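Local atomic coordinates of putative exported protein (Bacteroides fragilis NCTC 9343, PDB entry 3IEE), a protein that is of unknown function and probably exported to the cell envelope as a lipoprotein, its chain folding mostly into helices, with no strand. Residues Gly35-Met40 against Asn146-Leu151; Ser180-Ile185 against Ser263-Ser268; Lys209-Ala214 against Ala232-Val237; Ile241-Lys246 against Tyr258-Ser263. All coordinates share one frame; numbering follows the deposited sequence.

The four contacts join helices of an all-helical chain. Contact 1 comes first, tying helix 17-40 to helix 123-162 near the centre of the chain; the others all fall in the C-terminal four-helix bundle. There contact 2 pairs the first and last helices, 169-189 and 255-268. Between its segments comes contact 3 (197-215 with 224-247), and contact 4 (224-247 with 255-268) closes at Ser-263, where the second segment of contact 2 begins. Contacts 2 and 4 have centres about 9 Å apart; contacts 2 and 3 have centres about 12 Å apart and touch through Thr-181 and Gln-210. Contact 1, in the DUF6845 range, stands about 16 Å from contact 2, centre to centre; the other three lie in the DUF3829-like C-terminal range.

Contact 1: residues Gly35-Met40 against Asn146-Leu151; sequences GVLKDM and NIFDIL. With EDO (1,2-ethanediol), chain E.
Leu-37 and Ile-147 mark the closest passage of the two backbones, with the CA of Leu-37 9.0 Å from the CA of Ile-147 and the two helical turns running in roughly opposite directions. Side chains alone bridge the gap, and Leu-37 does the work for its helix. Its CG lies anti to the carbonyl carbon (chi1 -68°), which sends the two methyls forward to the other helix. Leu-37 CD1 settles over one face of the Phe-148 ring, shifted toward the rim at CZ; this CH-pi contact puts CD1 3.9 Å from the ring centroid. Leu-37 CD1 also meets Ile-147 CG2 at 3.8 Å, while Leu-37 CD2 leans on Ile-147 CD1 at 4.0 Å. Helices 17-40 and 123-162 thus pack through an apolar seam in the region matching the family DUF6845, and Leu-100 of helix 87-119 also touches Leu-37. Tyr-30 and Leu-34, earlier on helix 17-40, touch Phe-148 too. Lys-144 NZ hydrogen-bonds to Leu-37 O. Asn-146 ND2 bonds to Asn-96 OD1 and donates an almost straight hydrogen bond (173°) to O1 of a 1,2-ethanediol 3.1 Å away, probably a crystallisation additive, which Glu-142 also binds.

Contact 2: residues Ser180-Ile185 against Ser263-Ser268; sequences STMQSI and SAFETS. With EDO (1,2-ethanediol), chain H.
The carbonyl oxygen of Phe-265 takes a hydrogen bond from Ser-268 OG at 2.6 Å, in the carbonyl plane and on a lone pair, besides a weak one from Ser-268 N. This is the C-terminal end of helix 255-268, the last helix of an antiparallel four-helix bundle, and it packs on helix 169-189, the first, with a crossing angle of -165° and the axes 10.6 Å apart. Ser-268 OG sits between the backbone N and the carbonyl carbon (chi1 75°), where it can turn back to that oxygen while still meeting Met-182 CE at 3.5 Å. Met-182, a selenomethionine, bends at its last torsion and lies obliquely across the Phe-265 ring, its CB 3.7 Å from Phe-265 CD1. Leu-207, Phe-233 and Phe-240 of the two middle helices also touch Met-182, so it reaches the core shared by all four. On the same side of the ring as Met-182 CB but farther along it, Gln-183 OE1 comes obliquely to 3.4 Å from Phe-265 CE2, with amide and ring planes nearly perpendicular; this is one of two modelled conformers, and its NE2 binds Asn-187 OD1. A 1,2-ethanediol, probably from the crystallisation liquor and also bonded to Tyr-30 OH, meets Ser-180 twice: Ser-180 O accepts from the diol's O1 at 3.1 Å, and Ser-180 OG lies 3.1 Å from the diol's O2.

Contact 3: residues Lys209-Ala214 against Ala232-Val237; sequences KQLDAA and AFLSQV
Leu-234 is the main bump here, and the hollow it fills lies between Leu-211 and Ala-214, one turn apart on the facing helix. Its methyl CD2 drops between them, 3.8 Å from Leu-211 CD1 and 3.7 Å from Ala-214 CB; CD1 only grazes Ala-214 CB. Leu-211 answers in kind. Its fork, carried out on a CG turned opposite the main-chain nitrogen (chi1 178°), reaches between Leu-234 and Val-237, Leu-211 CD1 lying 4.1 Å from Leu-234 CB and Leu-211 CD2 meeting Val-237 CG1 more loosely at 4.2 Å. Two apolar side chains from each helix, three residues apart, therefore interleave, with the CA of Leu-211 7.0 Å from the CA of Leu-234. The axes stand 10.8 Å apart and cross at -152°, less closely antiparallel than the other helix pairs of the C-terminal bundle described here. Next to the seam, Val-237 CG2 lies over a face of the Phe-233 ring on its own helix. Helix 169-189 packs along one flank, its Met-178 touching Ala-214, while Ser-268 of helix 255-268 closes on Phe-233 from the end of the chain.

Contact 4: residues Ile241-Lys246 against Tyr258-Ser263; sequences IKQVKK and YDMLTS
Apolar packing centres on Leu-261, whose CD2 fits between two neighbours on the facing helix, 3.7 Å from Gln-243 CB and 3.7 Å from Val-244 CG2. Leu-261 and Val-244 meet at about a right angle, the valine methyl standing across the leucine branch. Leu-186 of helix 169-189 touches Leu-261 as well, and Ile-200 and Val-204 of helix 197-215 touch Val-244, so this pair faces the interior of the bundle.

Van der Waals contact of mixed character lies toward the outer side. Gln-243, extended beyond CG, lays its amide beside the stem of Met-260, with OE1 3.8 Å from Met-260 CG and NE2 3.9 Å from the same carbon. Met-260 is a selenomethionine modelled in two conformers, which makes the placing of its far end doubtful. Helices 224-247 and 255-268 form the last antiparallel hairpin of the four-helix bundle, their axes 10.2 Å apart and 167° from parallel in direction.

Side-chain hydrogen bonds to the main chain are found in 258-263. Asp-259 O is gripped by three donors: Ser-263 N, Ser-263 OG at 2.7 Å, tilted 26° from the carbonyl plane, and Thr-262 OG1 at 3.1 Å, above that plane.

One charge pair leads outward: Asp-259 OD1 forms a salt bridge with Lys-44 of helix 43-56, linking the hairpin to the N-terminal helices.

Contact 1: residues Gly35-Met40 against Asn146-Leu151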
loop_
_atom_site.group_PDB
_atom_site.type_symbol
_atom_site.label_atom_id
_atom_site.label_comp_id
_atom_site.label_asym_id
_atom_site.label_seq_id
_atom_site.Cartn_x
_atom_site.Cartn_y
_atom_site.Cartn_z
ATOM N N GLY A 35 1.010 3.115 8.778
ATOM C CA GLY A 35 0.473 2.150 9.751
ATOM C C GLY A 35 -1.033 1.979 9.708
ATOM O O GLY A 35 -1.576 0.862 9.755
ATOM N N VAL A 36 -1.728 3.094 9.583
ATOM C CA VAL A 36 -3.187 3.119 9.531
ATOM C C VAL A 36 -3.693 2.410 8.293
ATOM O O VAL A 36 -4.619 1.582 8.338
ATOM C CB VAL A 36 -3.778 4.554 9.573
ATOM C CG1 VAL A 36 -5.246 4.510 9.220
ATOM C CG2 VAL A 36 -3.567 5.210 10.970
ATOM N N LEU A 37 -3.089 2.718 7.154
ATOM C CA LEU A 37 -3.551 2.106 5.913
ATOM C C LEU A 37 -3.200 0.614 5.810
ATOM O O LEU A 37 -3.900 -0.171 5.169
ATOM C CB LEU A 37 -2.959 2.911 4.755
ATOM C CG LEU A 37 -3.550 4.323 4.683
ATOM C CD1 LEU A 37 -2.738 5.200 3.722
ATOM C CD2 LEU A 37 -5.025 4.313 4.257
ATOM N N LYS A 38 -2.087 0.242 6.411
ATOM C CA LYS A 38 -1.717 -1.180 6.563
ATOM C C LYS A 38 -2.809 -1.908 7.324
ATOM O O LYS A 38 -3.212 -2.996 6.917
ATOM C CB LYS A 38 -0.342 -1.312 7.225
ATOM C CG LYS A 38 0.035 -2.726 7.552
ATOM C CD LYS A 38 1.391 -2.844 8.177
ATOM C CE LYS A 38 1.694 -4.300 8.531
ATOM N NZ LYS A 38 2.707 -4.348 9.625
ATOM N N ASP A 39 -3.296 -1.293 8.398
ATOM C CA ASP A 39 -4.284 -1.874 9.293
ATOM C C ASP A 39 -5.696 -1.888 8.706
ATOM O O ASP A 39 -6.445 -2.855 8.913
ATOM C CB ASP A 39 -4.335 -1.047 10.587
ATOM C CG ASP A 39 -4.346 -1.869 11.820
ATOM O OD1 ASP A 39 -3.833 -3.000 11.778
ATOM O OD2 ASP A 39 -4.869 -1.366 12.867
HETATM N N MSE A 40 -6.068 -0.811 8.008
HETATM C CA MSE A 40 -7.420 -0.579 7.491
HETATM C C MSE A 40 -7.722 -1.281 6.180
HETATM O O MSE A 40 -8.887 -1.555 5.924
HETATM C CB MSE A 40 -7.723 0.905 7.325
HETATM C CG MSE A 40 -7.773 1.652 8.634
HETATM SE SE MSE A 40 -9.279 1.021 9.757
HETATM C CE MSE A 40 -8.386 -0.306 10.893
ATOM N N ASN A 146 -4.456 6.461 -3.232
ATOM C CA ASN A 146 -4.641 7.907 -3.408
ATOM C C ASN A 146 -3.922 8.713 -2.309
ATOM O O ASN A 146 -3.301 9.739 -2.575
ATOM C CB ASN A 146 -6.112 8.305 -3.369
ATOM C CG ASN A 146 -6.877 7.962 -4.631
ATOM O OD1 ASN A 146 -6.312 7.527 -5.647
ATOM N ND2 ASN A 146 -8.204 8.181 -4.571
ATOM N N ILE A 147 -4.067 8.258 -1.076
ATOM C CA ILE A 147 -3.438 8.947 0.070
ATOM C C ILE A 147 -1.907 8.967 -0.089
ATOM O O ILE A 147 -1.289 10.044 0.016
ATOM C CB ILE A 147 -3.927 8.319 1.370
ATOM C CG1 ILE A 147 -5.411 8.660 1.599
ATOM C CG2 ILE A 147 -3.071 8.795 2.594
ATOM C CD1 ILE A 147 -6.109 7.739 2.454
ATOM N N PHE A 148 -1.302 7.814 -0.410
ATOM C CA PHE A 148 0.144 7.757 -0.654
ATOM C C PHE A 148 0.544 8.689 -1.771
ATOM O O PHE A 148 1.552 9.415 -1.694
ATOM C CB PHE A 148 0.605 6.309 -0.893
ATOM C CG PHE A 148 0.520 5.458 0.314
ATOM C CD1 PHE A 148 1.124 5.851 1.514
ATOM C CD2 PHE A 148 -0.166 4.248 0.307
ATOM C CE1 PHE A 148 1.043 5.029 2.672
ATOM C CE2 PHE A 148 -0.212 3.411 1.429
ATOM C CZ PHE A 148 0.378 3.822 2.625
ATOM N N ASP A 149 -0.240 8.680 -2.839
ATOM C CA ASP A 149 0.054 9.533 -4.005
ATOM C C ASP A 149 0.022 11.031 -3.660
ATOM O O ASP A 149 0.859 11.773 -4.115
ATOM C CB ASP A 149 -0.934 9.308 -5.141
ATOM C CG ASP A 149 -0.798 7.920 -5.839
ATOM O OD1 ASP A 149 0.197 7.194 -5.666
ATOM O OD2 ASP A 149 -1.784 7.574 -6.552
ATOM N N ILE A 150 -0.951 11.440 -2.850
ATOM C CA ILE A 150 -1.065 12.825 -2.352
ATOM C C ILE A 150 0.177 13.217 -1.565
ATOM O O ILE A 150 0.755 14.322 -1.757
ATOM C CB ILE A 150 -2.355 12.990 -1.502
ATOM C CG1 ILE A 150 -3.603 12.909 -2.410
ATOM C CG2 ILE A 150 -2.338 14.307 -0.695
ATOM C CD1 ILE A 150 -4.873 12.566 -1.679
ATOM N N LEU A 151 0.591 12.315 -0.675
ATOM C CA LEU A 151 1.728 12.585 0.247
ATOM C C LEU A 151 3.099 12.639 -0.433
ATOM O O LEU A 151 4.031 13.377 0.017
ATOM C CB LEU A 151 1.738 11.564 1.375
ATOM C CG LEU A 151 0.540 11.687 2.320
ATOM C CD1 LEU A 151 0.533 10.497 3.296
ATOM C CD2 LEU A 151 0.497 13.013 3.114
HETATM C C1 EDO E . -10.394 6.512 -6.300
HETATM O O1 EDO E . -10.171 7.773 -6.949
HETATM C C2 EDO E . -11.579 6.546 -5.336
HETATM O O2 EDO E . -12.108 5.220 -5.153
#

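Contact 2: residues Ser180-Ile185 against Ser263-Ser268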
loop_
_atom_site.group_PDB
_atom_site.type_symbol
_atom_site.label_atom_id
_atom_site.label_comp_id
_atom_site.label_asym_id
_atom_site.label_seq_id
_atom_site.Cartn_x
_atom_site.Cartn_y
_atom_site.Cartn_z
ATOM N N SER A 180 8.800 2.455 -1.118
ATOM C CA SER A 180 7.370 2.831 -1.294
ATOM C C SER A 180 6.789 2.275 -2.604
ATOM O O SER A 180 5.672 1.771 -2.645
ATOM C CB SER A 180 7.178 4.352 -1.260
ATOM O OG SER A 180 7.507 4.851 0.039
ATOM N N THR A 181 7.562 2.343 -3.679
ATOM C CA THR A 181 7.103 1.868 -4.956
ATOM C C THR A 181 6.908 0.359 -4.902
ATOM O O THR A 181 5.900 -0.159 -5.448
ATOM C CB THR A 181 8.052 2.266 -6.135
ATOM O OG1 THR A 181 8.394 3.669 -6.068
ATOM C CG2 THR A 181 7.376 2.017 -7.487
HETATM N N MSE A 182 7.858 -0.386 -4.314
HETATM C CA MSE A 182 7.695 -1.847 -4.154
HETATM C C MSE A 182 6.435 -2.194 -3.354
HETATM O O MSE A 182 5.685 -3.107 -3.733
HETATM C CB MSE A 182 8.931 -2.489 -3.548
HETATM C CG MSE A 182 10.117 -2.489 -4.548
HETATM SE SE MSE A 182 11.617 -3.539 -3.856
HETATM C CE MSE A 182 12.311 -2.236 -2.573
ATOM N N GLN A 183 6.185 -1.453 -2.284
ATOM C CA GLN A 183 4.986 -1.719 -1.467
ATOM C C GLN A 183 3.712 -1.434 -2.257
ATOM O O GLN A 183 2.701 -2.130 -2.114
ATOM C CB GLN A 183 5.047 -0.916 -0.156
ATOM C CG GLN A 183 3.967 -1.268 0.832
ATOM C CD GLN A 183 4.065 -2.709 1.299
ATOM O OE1 GLN A 183 5.038 -3.072 1.950
ATOM N NE2 GLN A 183 3.076 -3.544 0.952
ATOM N N SER A 184 3.751 -0.399 -3.083
ATOM C CA SER A 184 2.603 -0.066 -3.931
ATOM C C SER A 184 2.313 -1.212 -4.919
ATOM O O SER A 184 1.154 -1.578 -5.221
ATOM C CB SER A 184 2.868 1.227 -4.698
ATOM O OG SER A 184 1.681 1.594 -5.321
ATOM N N ILE A 185 3.396 -1.776 -5.467
ATOM C CA ILE A 185 3.255 -2.892 -6.400
ATOM C C ILE A 185 2.678 -4.118 -5.683
ATOM O O ILE A 185 1.753 -4.812 -6.195
ATOM C CB ILE A 185 4.622 -3.250 -7.053
ATOM C CG1 ILE A 185 5.047 -2.117 -8.030
ATOM C CG2 ILE A 185 4.564 -4.684 -7.676
ATOM C CD1 ILE A 185 6.522 -2.106 -8.474
ATOM N N SER A 263 8.377 -11.393 0.210
ATOM C CA SER A 263 9.661 -11.840 0.747
ATOM C C SER A 263 10.876 -11.195 0.072
ATOM O O SER A 263 11.871 -10.888 0.748
ATOM C CB SER A 263 9.754 -13.368 0.708
ATOM O OG SER A 263 8.707 -13.906 1.526
ATOM N N ALA A 264 10.778 -10.966 -1.234
ATOM C CA ALA A 264 11.843 -10.304 -1.998
ATOM C C ALA A 264 11.985 -8.850 -1.496
ATOM O O ALA A 264 13.094 -8.348 -1.240
ATOM C CB ALA A 264 11.554 -10.373 -3.486
ATOM N N PHE A 265 10.844 -8.229 -1.250
ATOM C CA PHE A 265 10.798 -6.883 -0.692
ATOM C C PHE A 265 11.436 -6.837 0.703
ATOM O O PHE A 265 12.343 -6.036 0.973
ATOM C CB PHE A 265 9.347 -6.401 -0.670
ATOM C CG PHE A 265 9.138 -5.199 0.157
ATOM C CD1 PHE A 265 9.678 -3.976 -0.236
ATOM C CD2 PHE A 265 8.468 -5.278 1.383
ATOM C CE1 PHE A 265 9.516 -2.843 0.527
ATOM C CE2 PHE A 265 8.282 -4.106 2.174
ATOM C CZ PHE A 265 8.833 -2.906 1.749
ATOM N N GLU A 266 10.974 -7.711 1.590
ATOM C CA GLU A 266 11.481 -7.737 2.970
ATOM C C GLU A 266 12.981 -7.964 3.034
ATOM O O GLU A 266 13.660 -7.355 3.863
ATOM C CB GLU A 266 10.764 -8.826 3.770
ATOM C CG GLU A 266 9.303 -8.562 4.001
ATOM C CD GLU A 266 9.028 -7.485 5.038
ATOM O OE1 GLU A 266 9.888 -7.267 5.933
ATOM O OE2 GLU A 266 7.946 -6.845 4.951
ATOM N N THR A 267 13.510 -8.822 2.162
ATOM C CA THR A 267 14.936 -9.070 2.157
ATOM C C THR A 267 15.695 -7.811 1.722
ATOM O O THR A 267 16.788 -7.548 2.202
ATOM C CB THR A 267 15.298 -10.275 1.267
ATOM O OG1 THR A 267 14.827 -10.047 -0.063
ATOM C CG2 THR A 267 14.650 -11.502 1.787
ATOM N N SER A 268 15.109 -7.012 0.832
ATOM C CA SER A 268 15.826 -5.831 0.303
ATOM C C SER A 268 16.027 -4.794 1.397
ATOM O O SER A 268 17.047 -4.108 1.416
ATOM C CB SER A 268 15.080 -5.205 -0.878
ATOM O OG SER A 268 13.950 -4.502 -0.420
HETATM C C1 EDO H . 3.070 2.416 0.354
HETATM O O1 EDO H . 3.119 2.517 -1.088
HETATM C C2 EDO H . 4.399 2.786 1.021
HETATM O O2 EDO H . 4.642 4.219 0.962
#

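Contact 3: residues Lys209-Ala214 against Ala232-Val237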
loop_
_atom_site.group_PDB
_atom_site.type_symbol
_atom_site.label_atom_id
_atom_site.label_comp_id
_atom_site.label_asym_id
_atom_site.label_seq_id
_atom_site.Cartn_x
_atom_site.Cartn_y
_atom_site.Cartn_z
ATOM N N LYS A 209 12.666 3.211 -13.627
ATOM C CA LYS A 209 13.206 4.556 -13.721
ATOM C C LYS A 209 13.914 4.972 -12.438
ATOM O O LYS A 209 14.997 5.579 -12.498
ATOM C CB LYS A 209 12.109 5.575 -14.039
ATOM C CG LYS A 209 11.589 5.477 -15.440
ATOM C CD LYS A 209 10.324 6.382 -15.626
ATOM C CE LYS A 209 9.173 5.683 -16.460
ATOM N NZ LYS A 209 7.777 5.636 -15.773
ATOM N N GLN A 210 13.319 4.658 -11.271
ATOM C CA GLN A 210 13.968 4.966 -9.996
ATOM C C GLN A 210 15.309 4.225 -9.881
ATOM O O GLN A 210 16.338 4.763 -9.421
ATOM C CB GLN A 210 13.014 4.628 -8.819
ATOM C CG GLN A 210 11.801 5.565 -8.820
ATOM C CD GLN A 210 10.626 5.079 -8.063
ATOM O OE1 GLN A 210 10.677 4.092 -7.325
ATOM N NE2 GLN A 210 9.504 5.759 -8.293
ATOM N N LEU A 211 15.307 2.952 -10.267
ATOM C CA LEU A 211 16.524 2.141 -10.174
ATOM C C LEU A 211 17.613 2.687 -11.116
ATOM O O LEU A 211 18.757 2.813 -10.706
ATOM C CB LEU A 211 16.237 0.673 -10.446
ATOM C CG LEU A 211 17.420 -0.268 -10.426
ATOM C CD1 LEU A 211 18.177 -0.155 -9.116
ATOM C CD2 LEU A 211 16.935 -1.724 -10.680
ATOM N N ASP A 212 17.240 3.051 -12.341
ATOM C CA ASP A 212 18.159 3.732 -13.316
ATOM C C ASP A 212 18.740 5.012 -12.700
ATOM O O ASP A 212 19.904 5.266 -12.775
ATOM C CB ASP A 212 17.437 4.082 -14.642
ATOM C CG ASP A 212 17.096 2.863 -15.522
ATOM O OD1 ASP A 212 17.683 1.794 -15.357
ATOM O OD2 ASP A 212 16.232 3.018 -16.425
ATOM N N ALA A 213 17.904 5.809 -12.020
ATOM C CA ALA A 213 18.396 7.020 -11.366
ATOM C C ALA A 213 19.401 6.693 -10.267
ATOM O O ALA A 213 20.474 7.336 -10.144
ATOM C CB ALA A 213 17.262 7.844 -10.805
ATOM N N ALA A 214 19.084 5.671 -9.480
ATOM C CA ALA A 214 19.942 5.198 -8.365
ATOM C C ALA A 214 21.276 4.748 -8.872
ATOM O O ALA A 214 22.329 5.060 -8.274
ATOM C CB ALA A 214 19.278 4.045 -7.643
ATOM N N ALA A 232 23.742 -3.642 -2.353
ATOM C CA ALA A 232 22.962 -4.869 -2.110
ATOM C C ALA A 232 21.456 -4.613 -2.266
ATOM O O ALA A 232 20.748 -5.403 -2.913
ATOM C CB ALA A 232 23.263 -5.431 -0.696
ATOM N N PHE A 233 20.997 -3.473 -1.753
ATOM C CA PHE A 233 19.590 -3.068 -1.901
ATOM C C PHE A 233 19.253 -2.932 -3.385
ATOM O O PHE A 233 18.256 -3.501 -3.856
ATOM C CB PHE A 233 19.312 -1.756 -1.168
ATOM C CG PHE A 233 17.944 -1.183 -1.425
ATOM C CD1 PHE A 233 16.823 -1.734 -0.803
ATOM C CD2 PHE A 233 17.772 -0.083 -2.271
ATOM C CE1 PHE A 233 15.558 -1.227 -1.041
ATOM C CE2 PHE A 233 16.543 0.412 -2.481
ATOM C CZ PHE A 233 15.434 -0.145 -1.859
ATOM N N LEU A 234 20.100 -2.221 -4.142
ATOM C CA LEU A 234 19.843 -2.026 -5.575
ATOM C C LEU A 234 19.742 -3.363 -6.333
ATOM O O LEU A 234 18.919 -3.526 -7.228
ATOM C CB LEU A 234 20.932 -1.170 -6.208
ATOM C CG LEU A 234 21.052 0.283 -5.789
ATOM C CD1 LEU A 234 22.011 1.068 -6.685
ATOM C CD2 LEU A 234 19.679 0.919 -5.752
ATOM N N SER A 235 20.640 -4.278 -5.993
ATOM C CA SER A 235 20.629 -5.615 -6.598
ATOM C C SER A 235 19.322 -6.340 -6.298
ATOM O O SER A 235 18.722 -6.980 -7.188
ATOM C CB SER A 235 21.856 -6.413 -6.126
ATOM O OG SER A 235 21.904 -7.693 -6.746
ATOM N N GLN A 236 18.828 -6.175 -5.087
ATOM C CA GLN A 236 17.570 -6.796 -4.680
ATOM C C GLN A 236 16.341 -6.166 -5.338
ATOM O O GLN A 236 15.347 -6.853 -5.647
ATOM C CB GLN A 236 17.466 -6.758 -3.171
ATOM C CG GLN A 236 18.497 -7.683 -2.620
ATOM C CD GLN A 236 18.497 -7.716 -1.132
ATOM O OE1 GLN A 236 17.453 -7.966 -0.534
ATOM N NE2 GLN A 236 19.654 -7.486 -0.513
ATOM N N VAL A 237 16.414 -4.868 -5.551
ATOM C CA VAL A 237 15.355 -4.190 -6.298
ATOM C C VAL A 237 15.275 -4.744 -7.715
ATOM O O VAL A 237 14.204 -5.036 -8.234
ATOM C CB VAL A 237 15.530 -2.657 -6.326
ATOM C CG1 VAL A 237 14.469 -2.040 -7.266
ATOM C CG2 VAL A 237 15.515 -2.087 -4.898
#

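Contact 4: residues Ile241-Lys246 against Tyr258-Ser263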
loop_
_atom_site.group_PDB
_atom_site.type_symbol
_atom_site.label_atom_id
_atom_site.label_comp_id
_atom_site.label_asym_id
_atom_site.label_seq_id
_atom_site.Cartn_x
_atom_site.Cartn_y
_atom_site.Cartn_z
ATOM N N ILE A 241 12.085 -6.521 -9.508
ATOM C CA ILE A 241 11.522 -6.118 -10.794
ATOM C C ILE A 241 11.377 -7.322 -11.716
ATOM O O ILE A 241 10.330 -7.526 -12.356
ATOM C CB ILE A 241 12.375 -5.033 -11.463
ATOM C CG1 ILE A 241 12.325 -3.694 -10.693
ATOM C CG2 ILE A 241 12.005 -4.852 -12.998
ATOM C CD1 ILE A 241 13.414 -2.757 -11.153
ATOM N N LYS A 242 12.416 -8.133 -11.782
ATOM C CA LYS A 242 12.418 -9.307 -12.660
ATOM C C LYS A 242 11.350 -10.345 -12.205
ATOM O O LYS A 242 10.676 -10.963 -13.046
ATOM C CB LYS A 242 13.819 -9.905 -12.763
ATOM C CG LYS A 242 14.750 -8.991 -13.569
ATOM C CD LYS A 242 16.172 -9.542 -13.918
ATOM C CE LYS A 242 17.131 -9.559 -12.741
ATOM N NZ LYS A 242 18.592 -9.677 -13.139
ATOM N N GLN A 243 11.212 -10.529 -10.904
ATOM C CA GLN A 243 10.194 -11.445 -10.361
ATOM C C GLN A 243 8.781 -10.932 -10.693
ATOM O O GLN A 243 7.905 -11.714 -11.037
ATOM C CB GLN A 243 10.353 -11.586 -8.853
ATOM C CG GLN A 243 11.554 -12.415 -8.390
ATOM C CD GLN A 243 11.446 -12.754 -6.877
ATOM O OE1 GLN A 243 10.651 -12.152 -6.122
ATOM N NE2 GLN A 243 12.209 -13.741 -6.452
ATOM N N VAL A 244 8.552 -9.623 -10.585
ATOM C CA VAL A 244 7.213 -9.087 -10.842
ATOM C C VAL A 244 6.912 -9.310 -12.316
ATOM O O VAL A 244 5.813 -9.729 -12.651
ATOM C CB VAL A 244 7.045 -7.604 -10.494
ATOM C CG1 VAL A 244 5.627 -7.071 -10.979
ATOM C CG2 VAL A 244 7.272 -7.357 -8.988
ATOM N N LYS A 245 7.889 -9.049 -13.180
ATOM C CA LYS A 245 7.689 -9.320 -14.614
ATOM C C LYS A 245 7.338 -10.773 -14.937
ATOM O O LYS A 245 6.448 -11.039 -15.749
ATOM C CB LYS A 245 8.913 -8.865 -15.388
ATOM C CG LYS A 245 8.965 -7.377 -15.495
ATOM C CD LYS A 245 10.156 -6.999 -16.308
ATOM C CE LYS A 245 10.299 -5.529 -16.407
ATOM N NZ LYS A 245 11.716 -5.275 -16.740
ATOM N N LYS A 246 7.994 -11.716 -14.278
ATOM C CA LYS A 246 7.707 -13.147 -14.454
ATOM C C LYS A 246 6.296 -13.519 -13.959
ATOM O O LYS A 246 5.537 -14.227 -14.646
ATOM C CB LYS A 246 8.770 -13.957 -13.753
ATOM C CG LYS A 246 10.101 -13.899 -14.440
ATOM C CD LYS A 246 10.205 -14.647 -15.786
ATOM C CE LYS A 246 11.675 -14.635 -16.262
ATOM N NZ LYS A 246 11.893 -15.376 -17.526
ATOM N N TYR A 258 2.529 -13.953 -4.292
ATOM C CA TYR A 258 2.509 -12.788 -3.432
ATOM C C TYR A 258 3.562 -12.850 -2.357
ATOM O O TYR A 258 4.294 -11.902 -2.121
ATOM C CB TYR A 258 1.136 -12.580 -2.795
ATOM C CG TYR A 258 1.095 -11.359 -1.874
ATOM C CD1 TYR A 258 0.892 -10.060 -2.378
ATOM C CD2 TYR A 258 1.230 -11.500 -0.505
ATOM C CE1 TYR A 258 0.817 -8.973 -1.534
ATOM C CE2 TYR A 258 1.171 -10.387 0.354
ATOM C CZ TYR A 258 0.960 -9.123 -0.185
ATOM O OH TYR A 258 0.949 -8.032 0.683
ATOM N N ASP A 259 3.637 -14.017 -1.718
ATOM C CA ASP A 259 4.572 -14.233 -0.642
ATOM C C ASP A 259 6.021 -14.235 -1.196
ATOM O O ASP A 259 6.939 -13.791 -0.526
ATOM C CB ASP A 259 4.241 -15.548 0.034
ATOM C CG ASP A 259 2.902 -15.500 0.787
ATOM O OD1 ASP A 259 2.327 -14.383 1.034
ATOM O OD2 ASP A 259 2.437 -16.609 1.112
HETATM N N MSE A 260 6.225 -14.720 -2.421
HETATM C CA MSE A 260 7.556 -14.646 -3.022
HETATM C C MSE A 260 7.966 -13.174 -3.157
HETATM O O MSE A 260 9.091 -12.776 -2.798
HETATM C CB MSE A 260 7.596 -15.289 -4.402
HETATM C CG MSE A 260 8.958 -15.318 -5.005
HETATM SE SE MSE A 260 8.845 -16.148 -6.789
HETATM C CE MSE A 260 7.668 -14.850 -7.677
ATOM N N LEU A 261 7.044 -12.375 -3.690
ATOM C CA LEU A 261 7.338 -10.955 -3.920
ATOM C C LEU A 261 7.542 -10.204 -2.587
ATOM O O LEU A 261 8.461 -9.373 -2.490
ATOM C CB LEU A 261 6.232 -10.301 -4.736
ATOM C CG LEU A 261 6.117 -10.775 -6.193
ATOM C CD1 LEU A 261 4.906 -10.156 -6.896
ATOM C CD2 LEU A 261 7.383 -10.489 -7.005
ATOM N N THR A 262 6.674 -10.470 -1.597
ATOM C CA THR A 262 6.728 -9.709 -0.337
ATOM C C THR A 262 8.022 -10.113 0.314
ATOM O O THR A 262 8.746 -9.297 0.850
ATOM C CB THR A 262 5.546 -9.999 0.598
ATOM O OG1 THR A 262 5.553 -11.376 0.945
ATOM C CG2 THR A 262 4.213 -9.625 -0.015
ATOM N N SER A 263 8.377 -11.393 0.210
ATOM C CA SER A 263 9.661 -11.840 0.747
ATOM C C SER A 263 10.876 -11.195 0.072
ATOM O O SER A 263 11.871 -10.888 0.748
ATOM C CB SER A 263 9.754 -13.368 0.708
ATOM O OG SER A 263 8.707 -13.906 1.526
#